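Side-chain contact in putative sortase (Streptococcus pneumoniae, PDB 2W1J), which probably acts as a pilus-specific sortase, a transpeptidase that links pilin subunits covalently during assembly of the pilus fibre: residues A[116-120]-A[121-125]. Numbering follows the deposited sequence. Where two conformers were deposited one is given.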
loop_
_atom_site.group_PDB
_atom_site.type_symbol
_atom_site.label_atom_id
_atom_site.label_comp_id
_atom_site.label_asym_id
_atom_site.label_seq_id
_atom_site.Cartn_x
_atom_site.Cartn_y
_atom_site.Cartn_z
ATOM N N THR A 116 7.066 5.291 10.752
ATOM C CA THR A 116 7.762 4.592 11.826
ATOM C C THR A 116 8.030 5.599 12.940
ATOM O O THR A 116 8.435 6.733 12.677
ATOM C CB THR A 116 9.112 3.983 11.354
ATOM O OG1 THR A 116 8.888 2.757 10.630
ATOM C CG2 THR A 116 10.004 3.681 12.533
ATOM N N GLY A 117 7.777 5.201 14.183
ATOM C CA GLY A 117 8.165 6.028 15.321
ATOM C C GLY A 117 7.168 7.089 15.752
ATOM O O GLY A 117 7.504 7.943 16.567
ATOM N N LEU A 118 5.941 7.053 15.231
ATOM C CA LEU A 118 4.886 7.935 15.734
ATOM C C LEU A 118 4.606 7.600 17.185
ATOM O O LEU A 118 4.461 6.432 17.533
ATOM C CB LEU A 118 3.593 7.709 14.961
ATOM C CG LEU A 118 3.465 8.330 13.583
ATOM C CD1 LEU A 118 2.014 8.201 13.150
ATOM C CD2 LEU A 118 3.885 9.786 13.621
ATOM N N PRO A 119 4.513 8.618 18.054
ATOM C CA PRO A 119 4.337 8.297 19.473
ATOM C C PRO A 119 2.987 7.655 19.772
ATOM O O PRO A 119 2.850 6.955 20.770
ATOM C CB PRO A 119 4.420 9.667 20.162
ATOM C CG PRO A 119 5.108 10.561 19.173
ATOM C CD PRO A 119 4.703 10.059 17.824
ATOM N N THR A 120 2.019 7.875 18.884
ATOM C CA THR A 120 0.599 7.621 19.148
ATOM C C THR A 120 0.083 6.314 18.560
ATOM O O THR A 120 -0.912 5.755 19.024
ATOM C CB THR A 120 -0.252 8.731 18.509
ATOM O OG1 THR A 120 0.151 8.894 17.141
ATOM C CG2 THR A 120 -0.062 10.045 19.252
ATOM N N ALA A 121 0.727 5.863 17.497
ATOM C CA ALA A 121 0.284 4.671 16.789
ATOM C C ALA A 121 1.493 4.014 16.162
ATOM O O ALA A 121 2.367 4.686 15.606
ATOM C CB ALA A 121 -0.723 5.039 15.720
ATOM N N LYS A 122 1.546 2.692 16.247
ATOM C CA LYS A 122 2.738 1.995 15.793
ATOM C C LYS A 122 2.910 2.005 14.272
ATOM O O LYS A 122 4.038 1.995 13.791
ATOM C CB LYS A 122 2.813 0.574 16.362
ATOM C CG LYS A 122 1.698 -0.339 15.915
ATOM C CD LYS A 122 1.742 -1.677 16.642
ATOM C CE LYS A 122 0.922 -2.710 15.893
ATOM N NZ LYS A 122 0.922 -4.020 16.600
ATOM N N MET A 123 1.807 2.079 13.527
ATOM C CA MET A 123 1.876 2.093 12.061
ATOM C C MET A 123 2.861 1.030 11.560
ATOM O O MET A 123 2.668 -0.149 11.851
ATOM C CB MET A 123 2.196 3.498 11.531
ATOM C CG MET A 123 1.190 4.582 11.959
ATOM S SD MET A 123 -0.504 4.188 11.487
ATOM C CE MET A 123 -1.280 5.775 11.795
ATOM N N PHE A 124 3.906 1.436 10.835
ATOM C CA PHE A 124 4.888 0.484 10.275
ATOM C C PHE A 124 6.192 0.409 11.100
ATOM O O PHE A 124 7.232 -0.027 10.610
ATOM C CB PHE A 124 5.238 0.830 8.820
ATOM C CG PHE A 124 4.270 0.299 7.776
ATOM C CD1 PHE A 124 3.171 -0.497 8.088
ATOM C CD2 PHE A 124 4.502 0.605 6.441
ATOM C CE1 PHE A 124 2.322 -0.955 7.075
ATOM C CE2 PHE A 124 3.673 0.153 5.433
ATOM C CZ PHE A 124 2.584 -0.634 5.737
ATOM N N THR A 125 6.148 0.827 12.361
ATOM C CA THR A 125 7.361 0.814 13.184
ATOM C C THR A 125 8.059 -0.545 13.190
ATOM O O THR A 125 9.296 -0.612 13.162
ATOM C CB THR A 125 7.060 1.249 14.625
ATOM O OG1 THR A 125 6.673 2.622 14.605
ATOM C CG2 THR A 125 8.295 1.079 15.523
HETATM O O HOH W 1 10.430 0.309 10.821
HETATM O O HOH W 2 4.562 4.903 13.829
HETATM O O HOH W 3 5.516 3.814 16.828
#
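Thr125 and Gly117 meet across the mouth of a loop that joins strands 108-113 and 135-139 of the sortase beta-barrel, and they illustrate how one hydroxyl can tie two loop limbs together. The loop's second limb ends in a type II' beta turn, Lys122 to Thr125, with Met123 at the corner that needs a positive phi (45°). Thr125 OG1 stands beside its own backbone N (chi1 -66°), a torsion that points it back toward the start of the turn: it donates to Lys122 O at 2.8 Å, in the carbonyl plane and on a lone pair, while Thr125 N grips the same oxygen. The same hydroxyl oxygen accepts from Gly117 N in a nearly straight bond (N-H...O 173°) and from water 3, which also lies within hydrogen-bonding distance of Leu118 O.

Thr116 lies slantwise against Thr125, its CG2 4.0 Å from Thr125 CA, while its OG1 hydrogen-bonds Thr176 of strand 170-178 and thereby ties this limb to the sheet. Further along, Leu118 and Met123 meet at an angle, CD1 of the former 3.9 Å from CG of the latter; Met123 also packs on Leu78, and Phe124 turns its ring away toward Leu78, Leu174 and Thr176. Inside the loop, water 2 spans the limbs, accepting from Leu118 N at 2.9 Å and probably donating to Ala121 O, 2.8 Å away.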